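Local coordinates for cell death abnormality protein 2 (Caenorhabditis elegans, PDB 3QWX) that serves as a Crk-family SH2/SH3 signalling adaptor that works with CED-5 and CED-12 in cell-corpse engulfment and in cell migration, at residues V53-E58 / V103-S108; A112-I117 / E155-L160; E119-T124 / N169-Q174; L135-G140 / L165-Y170. One frame throughout, in Å; residues are numbered along the deposited sequence.

From the N terminus the chain builds the SH2 domain, and contact 1 closes a loop inside it, bringing 103-108 back to the end of strand 49-54. Contact 2 opens just afterwards: 112-117, leading out of the SH2 domain, touches strand 153-157 and so ties the two domains together. The SH3 domain holds the other two. Contact 3 pairs its first and last strands, and contact 4, joining 135-140 to 165-170, opens inside that span and ends on the same stretch; the two share Asn169 and Tyr170, and their centres lie about 8 Å apart. Contact 2 crosses both. Contact 1 stands apart, with its nearest atoms about 23 Å from those of contacts 3 and 4.

Contact 1: V53-E58 / V103-S108; sequences VREADE and VLTEAS
Leu104 and Val53 open the contact on its apolar side: their side chains cross at about a right angle, Leu104 CD1 lying 3.8 Å from Val53 CG2. Phe99 and Leu109 also pack on this leucine, and within the loop Leu104 N donates to Ala107 O at 3.0 Å. From here the loop after helix 92-98 of the SH2 domain wraps around one carboxylate oxygen, Glu55 OE1, just past the end of strand 49-54. Glu55 CG lies anti to the carbonyl carbon (chi1 -67°), and the chain, extended beyond it, carries the carboxylate to the loop. Thr105 N donates to the syn lone pair of Glu55 OE1 at 3.0 Å. Glu106 N is the closest donor, 2.8 Å from Glu55 OE1, and comes from the anti side, 31° out of the carboxylate plane. Ala107 N takes the anti lone pair of the same Glu55 OE1 at 2.9 Å, while Ala107 CB rests 4.0 Å from Glu55 CB. The other carboxylate oxygen, Glu55 OE2, is hydrogen-bonded to Tyr65 OH, which is also hydrogen-bonded to Thr105 OG1. Three successive backbone N-H groups and a tyrosine hydroxyl thus grip both oxygens of the carboxylate and would probably favour its charged form.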
loop_
_atom_site.group_PDB
_atom_site.type_symbol
_atom_site.label_atom_id
_atom_site.label_comp_id
_atom_site.label_asym_id
_atom_site.label_seq_id
_atom_site.Cartn_x
_atom_site.Cartn_y
_atom_site.Cartn_z
ATOM N N VAL A 53 -8.396 3.703 -6.357
ATOM C CA VAL A 53 -7.836 3.873 -7.700
ATOM C C VAL A 53 -8.231 5.216 -8.338
ATOM O O VAL A 53 -9.380 5.638 -8.257
ATOM C CB VAL A 53 -8.301 2.737 -8.664
ATOM C CG1 VAL A 53 -7.405 2.660 -9.895
ATOM C CG2 VAL A 53 -8.322 1.399 -7.963
ATOM N N ARG A 54 -7.271 5.879 -8.973
ATOM C CA ARG A 54 -7.558 7.041 -9.817
ATOM C C ARG A 54 -7.962 6.500 -11.186
ATOM O O ARG A 54 -7.145 5.889 -11.883
ATOM C CB ARG A 54 -6.305 7.908 -9.950
ATOM C CG ARG A 54 -6.423 9.088 -10.911
ATOM C CD ARG A 54 -7.471 10.101 -10.482
ATOM N NE ARG A 54 -7.346 11.333 -11.262
ATOM C CZ ARG A 54 -6.545 12.349 -10.930
ATOM N NH1 ARG A 54 -5.814 12.278 -9.823
ATOM N NH2 ARG A 54 -6.481 13.440 -11.691
ATOM N N GLU A 55 -9.225 6.691 -11.553
ATOM C CA GLU A 55 -9.772 6.056 -12.755
ATOM C C GLU A 55 -10.191 7.061 -13.819
ATOM O O GLU A 55 -10.464 6.696 -14.962
ATOM C CB GLU A 55 -10.944 5.134 -12.390
ATOM C CG GLU A 55 -10.498 3.925 -11.567
ATOM C CD GLU A 55 -11.538 2.840 -11.485
ATOM O OE1 GLU A 55 -11.985 2.338 -12.544
ATOM O OE2 GLU A 55 -11.904 2.476 -10.356
ATOM N N ALA A 56 -10.239 8.330 -13.444
ATOM C CA ALA A 56 -10.615 9.377 -14.387
ATOM C C ALA A 56 -9.999 10.704 -13.966
ATOM O O ALA A 56 -9.631 10.884 -12.811
ATOM C CB ALA A 56 -12.138 9.490 -14.474
ATOM N N ASP A 57 -9.893 11.634 -14.905
ATOM C CA ASP A 57 -9.412 12.968 -14.584
ATOM C C ASP A 57 -10.555 13.864 -14.103
ATOM O O ASP A 57 -10.439 14.528 -13.073
ATOM C CB ASP A 57 -8.657 13.571 -15.769
ATOM C CG ASP A 57 -7.215 13.078 -15.847
ATOM O OD1 ASP A 57 -6.697 12.584 -14.816
ATOM O OD2 ASP A 57 -6.598 13.181 -16.930
ATOM N N GLU A 58 -11.662 13.850 -14.840
ATOM C CA GLU A 58 -12.868 14.582 -14.460
ATOM C C GLU A 58 -13.735 13.658 -13.622
ATOM O O GLU A 58 -14.157 12.604 -14.120
ATOM C CB GLU A 58 -13.663 14.978 -15.712
ATOM C CG GLU A 58 -12.809 15.282 -16.936
ATOM C CD GLU A 58 -13.618 15.334 -18.223
ATOM O OE1 GLU A 58 -14.867 15.299 -18.145
ATOM O OE2 GLU A 58 -13.005 15.405 -19.313
ATOM N N VAL A 103 -10.918 -3.573 -16.717
ATOM C CA VAL A 103 -11.195 -2.387 -15.897
ATOM C C VAL A 103 -12.022 -2.710 -14.666
ATOM O O VAL A 103 -12.782 -3.683 -14.642
ATOM C CB VAL A 103 -11.929 -1.264 -16.672
ATOM C CG1 VAL A 103 -11.061 -0.757 -17.823
ATOM C CG2 VAL A 103 -13.298 -1.756 -17.147
ATOM N N LEU A 104 -11.864 -1.876 -13.643
ATOM C CA LEU A 104 -12.724 -1.940 -12.480
ATOM C C LEU A 104 -14.015 -1.223 -12.838
ATOM O O LEU A 104 -15.057 -1.847 -13.007
ATOM C CB LEU A 104 -12.033 -1.302 -11.272
ATOM C CG LEU A 104 -10.842 -2.150 -10.819
ATOM C CD1 LEU A 104 -9.678 -1.312 -10.281
ATOM C CD2 LEU A 104 -11.320 -3.171 -9.799
ATOM N N THR A 105 -13.929 0.090 -12.984
ATOM C CA THR A 105 -15.089 0.895 -13.356
ATOM C C THR A 105 -14.786 1.609 -14.660
ATOM O O THR A 105 -15.428 1.359 -15.688
ATOM C CB THR A 105 -15.455 1.911 -12.237
ATOM O OG1 THR A 105 -16.070 1.206 -11.154
ATOM C CG2 THR A 105 -16.429 2.959 -12.758
ATOM N N GLU A 106 -13.779 2.473 -14.629
ATOM C CA GLU A 106 -13.350 3.180 -15.826
ATOM C C GLU A 106 -11.912 2.868 -16.228
ATOM O O GLU A 106 -11.533 3.111 -17.368
ATOM C CB GLU A 106 -13.525 4.691 -15.663
ATOM C CG GLU A 106 -14.977 5.154 -15.542
ATOM C CD GLU A 106 -15.782 4.896 -16.805
ATOM O OE1 GLU A 106 -15.186 4.875 -17.899
ATOM O OE2 GLU A 106 -17.015 4.716 -16.706
ATOM N N ALA A 107 -11.108 2.337 -15.304
ATOM C CA ALA A 107 -9.694 2.086 -15.607
ATOM C C ALA A 107 -9.127 0.800 -14.994
ATOM O O ALA A 107 -9.702 0.221 -14.079
ATOM C CB ALA A 107 -8.837 3.289 -15.205
ATOM N N SER A 108 -7.986 0.369 -15.518
ATOM C CA SER A 108 -7.250 -0.759 -14.965
ATOM C C SER A 108 -6.177 -0.290 -13.977
ATOM O O SER A 108 -5.840 0.886 -13.931
ATOM C CB SER A 108 -6.586 -1.541 -16.084
ATOM O OG SER A 108 -7.537 -2.332 -16.760
#

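Contact 2: A112-I117 / E155-L160; sequences AYKKPI and EARNAL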
loop_
_atom_site.group_PDB
_atom_site.type_symbol
_atom_site.label_atom_id
_atom_site.label_comp_id
_atom_site.label_asym_id
_atom_site.label_seq_id
_atom_site.Cartn_x
_atom_site.Cartn_y
_atom_site.Cartn_z
ATOM N N ALA A 112 1.348 1.213 -8.692
ATOM C CA ALA A 112 1.166 1.422 -7.261
ATOM C C ALA A 112 1.511 2.872 -6.884
ATOM O O ALA A 112 2.539 3.418 -7.321
ATOM C CB ALA A 112 2.044 0.456 -6.484
ATOM N N TYR A 113 0.640 3.494 -6.091
ATOM C CA TYR A 113 0.910 4.812 -5.518
ATOM C C TYR A 113 2.173 4.770 -4.652
ATOM O O TYR A 113 2.399 3.800 -3.929
ATOM C CB TYR A 113 -0.271 5.288 -4.650
ATOM C CG TYR A 113 -0.014 6.642 -4.042
ATOM C CD1 TYR A 113 -0.116 7.794 -4.815
ATOM C CD2 TYR A 113 0.362 6.777 -2.708
ATOM C CE1 TYR A 113 0.141 9.043 -4.276
ATOM C CE2 TYR A 113 0.623 8.023 -2.161
ATOM C CZ TYR A 113 0.508 9.155 -2.953
ATOM O OH TYR A 113 0.756 10.408 -2.429
ATOM N N LYS A 114 2.984 5.821 -4.731
ATOM C CA LYS A 114 4.184 5.945 -3.903
ATOM C C LYS A 114 4.274 7.371 -3.374
ATOM O O LYS A 114 4.173 8.336 -4.142
ATOM C CB LYS A 114 5.467 5.617 -4.699
ATOM C CG LYS A 114 5.542 4.193 -5.245
ATOM C CD LYS A 114 6.933 3.876 -5.797
ATOM C CE LYS A 114 7.980 3.766 -4.679
ATOM N NZ LYS A 114 9.396 3.644 -5.170
ATOM N N LYS A 115 4.470 7.505 -2.068
ATOM C CA LYS A 115 4.700 8.816 -1.477
ATOM C C LYS A 115 6.056 9.352 -1.907
ATOM O O LYS A 115 6.995 8.579 -2.085
ATOM C CB LYS A 115 4.645 8.732 0.045
ATOM C CG LYS A 115 3.324 8.199 0.590
ATOM C CD LYS A 115 3.335 8.195 2.103
ATOM C CE LYS A 115 2.067 7.568 2.671
ATOM N NZ LYS A 115 1.970 7.728 4.149
ATOM N N PRO A 116 6.157 10.683 -2.079
ATOM C CA PRO A 116 7.406 11.364 -2.451
ATOM C C PRO A 116 8.449 11.273 -1.332
ATOM O O PRO A 116 8.102 11.136 -0.160
ATOM C CB PRO A 116 6.978 12.827 -2.629
ATOM C CG PRO A 116 5.480 12.807 -2.695
ATOM C CD PRO A 116 5.030 11.624 -1.933
ATOM N N ILE A 117 9.715 11.360 -1.711
ATOM C CA ILE A 117 10.822 11.232 -0.770
ATOM C C ILE A 117 11.165 12.601 -0.192
ATOM O O ILE A 117 11.434 13.545 -0.935
ATOM C CB ILE A 117 12.061 10.643 -1.470
ATOM C CG1 ILE A 117 11.711 9.285 -2.109
ATOM C CG2 ILE A 117 13.243 10.557 -0.497
ATOM C CD1 ILE A 117 12.670 8.836 -3.221
ATOM N N GLU A 155 8.364 8.166 9.137
ATOM C CA GLU A 155 7.973 7.111 8.208
ATOM C C GLU A 155 9.073 6.925 7.151
ATOM O O GLU A 155 9.466 7.884 6.480
ATOM C CB GLU A 155 6.640 7.455 7.527
ATOM C CG GLU A 155 6.112 6.345 6.603
ATOM C CD GLU A 155 4.863 6.748 5.817
ATOM O OE1 GLU A 155 4.545 7.952 5.747
ATOM O OE2 GLU A 155 4.204 5.853 5.253
ATOM N N ALA A 156 9.561 5.690 7.023
ATOM C CA ALA A 156 10.646 5.348 6.097
ATOM C C ALA A 156 10.236 4.220 5.134
ATOM O O ALA A 156 9.257 3.507 5.377
ATOM C CB ALA A 156 11.872 4.948 6.870
ATOM N N ARG A 157 10.986 4.068 4.049
ATOM C CA ARG A 157 10.729 3.040 3.054
ATOM C C ARG A 157 12.054 2.393 2.701
ATOM O O ARG A 157 13.036 3.084 2.445
ATOM C CB ARG A 157 10.101 3.649 1.792
ATOM C CG ARG A 157 9.691 2.622 0.749
ATOM C CD ARG A 157 8.846 3.264 -0.349
ATOM N NE ARG A 157 9.560 4.318 -1.048
ATOM C CZ ARG A 157 9.003 5.433 -1.512
ATOM N NH1 ARG A 157 7.702 5.668 -1.360
ATOM N NH2 ARG A 157 9.757 6.323 -2.131
ATOM N N ASN A 158 12.103 1.072 2.692
ATOM C CA ASN A 158 13.352 0.416 2.325
ATOM C C ASN A 158 13.431 0.090 0.823
ATOM O O ASN A 158 12.498 0.385 0.066
ATOM C CB ASN A 158 13.629 -0.806 3.213
ATOM C CG ASN A 158 12.654 -1.957 2.971
ATOM O OD1 ASN A 158 11.966 -2.012 1.953
ATOM N ND2 ASN A 158 12.616 -2.889 3.902
ATOM N N ALA A 159 14.546 -0.496 0.398
ATOM C CA ALA A 159 14.769 -0.813 -1.017
ATOM C C ALA A 159 13.702 -1.748 -1.574
ATOM O O ALA A 159 13.403 -1.722 -2.771
ATOM C CB ALA A 159 16.154 -1.423 -1.217
ATOM N N LEU A 160 13.146 -2.584 -0.703
ATOM C CA LEU A 160 12.130 -3.541 -1.112
ATOM C C LEU A 160 10.762 -2.875 -1.311
ATOM O O LEU A 160 9.886 -3.428 -1.976
ATOM C CB LEU A 160 12.050 -4.695 -0.103
ATOM C CG LEU A 160 13.041 -5.864 -0.235
ATOM C CD1 LEU A 160 14.441 -5.408 -0.637
ATOM C CD2 LEU A 160 13.093 -6.691 1.053
HETATM O O HOH W 1 5.145 4.891 -0.401
HETATM O O HOH W 2 8.855 7.872 -4.190
#
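Lys115 and Glu155 form a salt bridge between the SH2-to-SH3 connection and strand 153-157 of the SH3 beta-barrel. Lys115 NZ sits between the two carboxylate oxygens, 3.0 Å from Glu155 OE1 and 3.1 Å from Glu155 OE2, and uses the syn lone pair of each. The two side chains, both extended, cross at about a right angle.

The second polar group is the Arg157 guanidinium, which meets the backbone of the connection. Arg157 NH1 donates to Lys115 O at 3.1 Å with an N-H...O angle of 160°, arriving in the carbonyl plane on a lone pair. Two waters add to this link. One accepts from both Arg157 NH1 and Lys115 N; the other accepts from Arg157 NH2 and donates to Lys115 O, which therefore takes a bond from the arginine and one from water. On the SH3 side, a salt bridge from Arg157 NH2 to Glu144 on the adjacent strand supplies the opposite charge and probably helps to position the guanidinium.

Carbon atoms make most of the remaining contacts. Ile117 CG1 lies obliquely to the guanidinium, 3.5 Å from Arg157 NH2. The Lys114 side chain crosses that of Arg157 at about a right angle; a bend in the lysine chain (chi3 70°) swings CE over the centre of one guanidinium face, Lys114 CE lying 3.7 Å from Arg157 CZ. Beyond that methylene two like charges come close, Lys114 NZ standing 4.1 Å from Arg157 NH2.

Contact 3: E119-T124 / N169-Q174; sequences EVVVGT and NYVQIQ
Thr124 N donates to Tyr170 O at 2.7 Å in a nearly straight bond (176°), at one end of the antiparallel ladder that pairs the first and last strands of the SH3 beta-barrel. Next along it, Val122 and Gln172 form a hydrogen-bonded pair: Val122 N reaches Gln172 O at 2.8 Å, and Gln172 N returns to Val122 O at 3.0 Å. At the far end Gln174 N donates to Val120 O at 3.0 Å. Val121 with Ile173 and Gly123 with Val171 are the non-hydrogen-bonded pairs between. The short segments meet at 134°, well twisted from strictly antiparallel. Near the Thr124 end a water is hydrogen-bonded to Thr124 OG1 and weakly to Asn169 O.

Packing follows around the ladder. Val121 CG2 lies 3.7 Å from Val171 CB; Val121 also touches Leu143 and Ile145, while Trp154 and Phe137 meet Val171, consistent with Val121, which is buried, facing the barrel core. The side chains of Val122 and Gln172 share the other face of the sheet from Val171. Thr124 crosses Gln172 at about a right angle, and Thr124 CG2 sits 3.4 Å from Gln172 CB. Gln174 runs out extended, its CG anti to the backbone N (chi1 -169°). Gln174 CG comes within 3.5 Å of Val122 CG1, and further out the glutamine lies side by side with Val120, with Gln174 OE1 3.2 Å from Val120 CG1.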
loop_
_atom_site.group_PDB
_atom_site.type_symbol
_atom_site.label_atom_id
_atom_site.label_comp_id
_atom_site.label_asym_id
_atom_site.label_seq_id
_atom_site.Cartn_x
_atom_site.Cartn_y
_atom_site.Cartn_z
ATOM N N GLU A 119 13.698 12.920 2.285
ATOM C CA GLU A 119 15.154 12.872 2.233
ATOM C C GLU A 119 15.670 11.438 2.246
ATOM O O GLU A 119 14.936 10.510 2.596
ATOM C CB GLU A 119 15.771 13.683 3.375
ATOM C CG GLU A 119 15.379 13.224 4.758
ATOM C CD GLU A 119 16.007 14.087 5.845
ATOM O OE1 GLU A 119 16.292 15.275 5.571
ATOM O OE2 GLU A 119 16.221 13.574 6.967
ATOM N N VAL A 120 16.927 11.270 1.848
ATOM C CA VAL A 120 17.590 9.975 1.869
ATOM C C VAL A 120 18.524 9.900 3.074
ATOM O O VAL A 120 19.321 10.809 3.315
ATOM C CB VAL A 120 18.395 9.720 0.567
ATOM C CG1 VAL A 120 19.046 8.345 0.595
ATOM C CG2 VAL A 120 17.494 9.854 -0.652
ATOM N N VAL A 121 18.414 8.813 3.830
ATOM C CA VAL A 121 19.185 8.647 5.050
ATOM C C VAL A 121 19.843 7.282 5.040
ATOM O O VAL A 121 19.474 6.415 4.246
ATOM C CB VAL A 121 18.288 8.755 6.313
ATOM C CG1 VAL A 121 17.650 10.135 6.412
ATOM C CG2 VAL A 121 17.211 7.661 6.304
ATOM N N VAL A 122 20.829 7.097 5.911
ATOM C CA VAL A 122 21.371 5.770 6.162
ATOM C C VAL A 122 21.279 5.454 7.648
ATOM O O VAL A 122 21.408 6.350 8.494
ATOM C CB VAL A 122 22.842 5.608 5.666
ATOM C CG1 VAL A 122 22.937 5.939 4.180
ATOM C CG2 VAL A 122 23.781 6.482 6.471
ATOM N N GLY A 123 21.051 4.178 7.954
ATOM C CA GLY A 123 20.967 3.719 9.327
ATOM C C GLY A 123 22.300 3.930 10.022
ATOM O O GLY A 123 23.343 3.538 9.503
ATOM N N THR A 124 22.276 4.572 11.182
ATOM C CA THR A 124 23.513 4.813 11.930
ATOM C C THR A 124 23.704 3.713 12.983
ATOM O O THR A 124 24.810 3.478 13.472
ATOM C CB THR A 124 23.529 6.195 12.601
ATOM O OG1 THR A 124 22.397 6.316 13.466
ATOM C CG2 THR A 124 23.484 7.301 11.559
ATOM N N ASN A 169 16.771 9.355 15.637
ATOM C CA ASN A 169 18.148 9.289 16.144
ATOM C C ASN A 169 18.924 8.047 15.681
ATOM O O ASN A 169 20.063 7.820 16.096
ATOM C CB ASN A 169 18.190 9.443 17.673
ATOM C CG ASN A 169 17.478 8.317 18.410
ATOM O OD1 ASN A 169 17.937 7.853 19.460
ATOM N ND2 ASN A 169 16.347 7.894 17.885
ATOM N N TYR A 170 18.303 7.251 14.809
ATOM C CA TYR A 170 18.950 6.064 14.270
ATOM C C TYR A 170 19.313 6.247 12.785
ATOM O O TYR A 170 19.851 5.337 12.155
ATOM C CB TYR A 170 18.037 4.844 14.419
ATOM C CG TYR A 170 18.119 4.090 15.731
ATOM C CD1 TYR A 170 17.881 4.727 16.952
ATOM C CD2 TYR A 170 18.372 2.718 15.741
ATOM C CE1 TYR A 170 17.932 4.022 18.155
ATOM C CE2 TYR A 170 18.415 2.000 16.927
ATOM C CZ TYR A 170 18.198 2.653 18.132
ATOM O OH TYR A 170 18.249 1.926 19.300
ATOM N N VAL A 171 18.994 7.412 12.227
ATOM C CA VAL A 171 19.295 7.683 10.834
ATOM C C VAL A 171 20.050 9.001 10.630
ATOM O O VAL A 171 19.949 9.928 11.433
ATOM C CB VAL A 171 18.010 7.671 9.949
ATOM C CG1 VAL A 171 17.360 6.305 9.985
ATOM C CG2 VAL A 171 17.036 8.729 10.408
ATOM N N GLN A 172 20.793 9.070 9.534
ATOM C CA GLN A 172 21.544 10.259 9.166
ATOM C C GLN A 172 21.416 10.560 7.672
ATOM O O GLN A 172 21.457 9.643 6.853
ATOM C CB GLN A 172 23.011 10.017 9.487
ATOM C CG GLN A 172 23.954 11.073 8.963
ATOM C CD GLN A 172 25.396 10.696 9.236
ATOM O OE1 GLN A 172 25.680 9.568 9.658
ATOM N NE2 GLN A 172 26.316 11.633 9.000
ATOM N N ILE A 173 21.294 11.836 7.315
ATOM C CA ILE A 173 21.285 12.235 5.904
ATOM C C ILE A 173 22.472 11.611 5.169
ATOM O O ILE A 173 23.609 11.668 5.646
ATOM C CB ILE A 173 21.320 13.770 5.736
ATOM C CG1 ILE A 173 20.805 14.186 4.347
ATOM C CG2 ILE A 173 22.717 14.316 6.025
ATOM C CD1 ILE A 173 21.767 13.919 3.184
ATOM N N GLN A 174 22.210 11.020 4.005
ATOM C CA GLN A 174 23.221 10.212 3.330
ATOM C C GLN A 174 24.355 11.054 2.753
ATOM O O GLN A 174 25.532 10.772 2.998
ATOM C CB GLN A 174 22.587 9.358 2.233
ATOM C CG GLN A 174 23.514 8.290 1.660
ATOM C CD GLN A 174 22.917 7.602 0.445
ATOM O OE1 GLN A 174 22.124 8.198 -0.288
ATOM N NE2 GLN A 174 23.290 6.338 0.228
HETATM O O HOH W 3 22.598 9.310 14.303
#

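Contact 4: L135-G140 / L165-Y170; sequences LPFEQG and LVPANY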
loop_
_atom_site.group_PDB
_atom_site.type_symbol
_atom_site.label_atom_id
_atom_site.label_comp_id
_atom_site.label_asym_id
_atom_site.label_seq_id
_atom_site.Cartn_x
_atom_site.Cartn_y
_atom_site.Cartn_z
ATOM N N LEU A 135 9.766 -0.176 11.015
ATOM C CA LEU A 135 10.523 -0.734 9.906
ATOM C C LEU A 135 11.927 -1.093 10.389
ATOM O O LEU A 135 12.748 -0.200 10.613
ATOM C CB LEU A 135 10.598 0.281 8.757
ATOM C CG LEU A 135 11.451 -0.105 7.544
ATOM C CD1 LEU A 135 10.862 -1.331 6.816
ATOM C CD2 LEU A 135 11.626 1.060 6.590
ATOM N N PRO A 136 12.197 -2.397 10.583
ATOM C CA PRO A 136 13.539 -2.808 11.021
ATOM C C PRO A 136 14.541 -2.502 9.926
ATOM O O PRO A 136 14.190 -2.540 8.749
ATOM C CB PRO A 136 13.411 -4.325 11.190
ATOM C CG PRO A 136 11.929 -4.601 11.261
ATOM C CD PRO A 136 11.298 -3.550 10.399
ATOM N N PHE A 137 15.767 -2.172 10.301
ATOM C CA PHE A 137 16.811 -1.965 9.311
ATOM C C PHE A 137 18.190 -2.247 9.882
ATOM O O PHE A 137 18.369 -2.375 11.105
ATOM C CB PHE A 137 16.749 -0.553 8.703
ATOM C CG PHE A 137 16.841 0.558 9.711
ATOM C CD1 PHE A 137 15.694 1.096 10.274
ATOM C CD2 PHE A 137 18.069 1.088 10.069
ATOM C CE1 PHE A 137 15.770 2.121 11.194
ATOM C CE2 PHE A 137 18.159 2.116 11.000
ATOM C CZ PHE A 137 17.014 2.636 11.559
ATOM N N GLU A 138 19.161 -2.335 8.983
ATOM C CA GLU A 138 20.538 -2.647 9.348
ATOM C C GLU A 138 21.354 -1.357 9.463
ATOM O O GLU A 138 20.991 -0.336 8.888
ATOM C CB GLU A 138 21.158 -3.586 8.305
ATOM C CG GLU A 138 20.527 -4.993 8.253
ATOM C CD GLU A 138 21.062 -5.825 7.102
ATOM O OE1 GLU A 138 22.287 -5.802 6.885
ATOM O OE2 GLU A 138 20.265 -6.487 6.399
ATOM N N GLN A 139 22.447 -1.393 10.217
ATOM C CA GLN A 139 23.319 -0.235 10.273
ATOM C C GLN A 139 23.894 -0.063 8.879
ATOM O O GLN A 139 24.295 -1.039 8.252
ATOM C CB GLN A 139 24.457 -0.438 11.264
ATOM C CG GLN A 139 25.426 0.736 11.314
ATOM C CD GLN A 139 26.483 0.549 12.376
ATOM O OE1 GLN A 139 27.266 -0.400 12.320
ATOM N NE2 GLN A 139 26.502 1.444 13.366
ATOM N N GLY A 140 23.916 1.176 8.398
ATOM C CA GLY A 140 24.425 1.462 7.068
ATOM C C GLY A 140 23.385 1.315 5.970
ATOM O O GLY A 140 23.672 1.596 4.810
ATOM N N LEU A 165 7.760 2.931 10.585
ATOM C CA LEU A 165 8.342 3.995 11.385
ATOM C C LEU A 165 9.751 3.636 11.847
ATOM O O LEU A 165 10.050 2.480 12.145
ATOM C CB LEU A 165 7.469 4.279 12.611
ATOM C CG LEU A 165 6.078 4.869 12.400
ATOM C CD1 LEU A 165 5.336 4.953 13.726
ATOM C CD2 LEU A 165 6.196 6.229 11.778
ATOM N N VAL A 166 10.601 4.652 11.923
ATOM C CA VAL A 166 11.985 4.486 12.332
ATOM C C VAL A 166 12.345 5.625 13.291
ATOM O O VAL A 166 11.797 6.731 13.188
ATOM C CB VAL A 166 12.941 4.485 11.107
ATOM C CG1 VAL A 166 12.575 3.375 10.128
ATOM C CG2 VAL A 166 12.924 5.856 10.400
ATOM N N PRO A 167 13.257 5.361 14.237
ATOM C CA PRO A 167 13.660 6.426 15.161
ATOM C C PRO A 167 14.540 7.442 14.451
ATOM O O PRO A 167 15.479 7.049 13.753
ATOM C CB PRO A 167 14.477 5.687 16.237
ATOM C CG PRO A 167 14.237 4.236 16.026
ATOM C CD PRO A 167 13.887 4.070 14.566
ATOM N N ALA A 168 14.255 8.728 14.631
ATOM C CA ALA A 168 15.032 9.782 13.981
ATOM C C ALA A 168 16.505 9.772 14.399
ATOM O O ALA A 168 17.389 10.127 13.604
ATOM C CB ALA A 168 14.405 11.143 14.242
ATOM N N ASN A 169 16.771 9.355 15.637
ATOM C CA ASN A 169 18.148 9.289 16.144
ATOM C C ASN A 169 18.924 8.047 15.681
ATOM O O ASN A 169 20.063 7.820 16.096
ATOM C CB ASN A 169 18.190 9.443 17.673
ATOM C CG ASN A 169 17.478 8.317 18.410
ATOM O OD1 ASN A 169 17.937 7.853 19.460
ATOM N ND2 ASN A 169 16.347 7.894 17.885
ATOM N N TYR A 170 18.303 7.251 14.809
ATOM C CA TYR A 170 18.950 6.064 14.270
ATOM C C TYR A 170 19.313 6.247 12.785
ATOM O O TYR A 170 19.851 5.337 12.155
ATOM C CB TYR A 170 18.037 4.844 14.419
ATOM C CG TYR A 170 18.119 4.090 15.731
ATOM C CD1 TYR A 170 17.881 4.727 16.952
ATOM C CD2 TYR A 170 18.372 2.718 15.741
ATOM C CE1 TYR A 170 17.932 4.022 18.155
ATOM C CE2 TYR A 170 18.415 2.000 16.927
ATOM C CZ TYR A 170 18.198 2.653 18.132
ATOM O OH TYR A 170 18.249 1.926 19.300
#
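Phe137 and Val166 carry the apolar part of this buried contact. Their side chains cross at about a right angle, with Phe137 CE1 3.6 Å from Val166 CG1. Phe137 CG is tucked between its own backbone N and carbonyl carbon (chi1 57°), and the ring beyond presents its edge to two more neighbours: Tyr170 CB lies near the ring plane, 3.8 Å from Phe137 CZ, and Pro167 CD is more distant, 4.3 Å from Phe137 CE1. Val166 CG1 also serves Leu135, whose CB is 3.9 Å away. Segment 135-140 runs from the end of the RT loop of the SH3 domain into the diverging turn before strand 142-147, its start folded back over strand 163-167 and the 3-10 turn after it. One hydrogen bond joins the two backbones, Leu135 N donating to Leu165 O at 2.9 Å. Another, Tyr170 N to Pro167 O at 3.0 Å, lies within the turn, where the proline ring also packs on the tyrosine. Pro167 CG sits 3.7 Å above one face of the Tyr170 ring, offset toward the rim, a proline and tyrosine pair of the kind that in other SH3 domains helps to line the groove for proline-rich ligands.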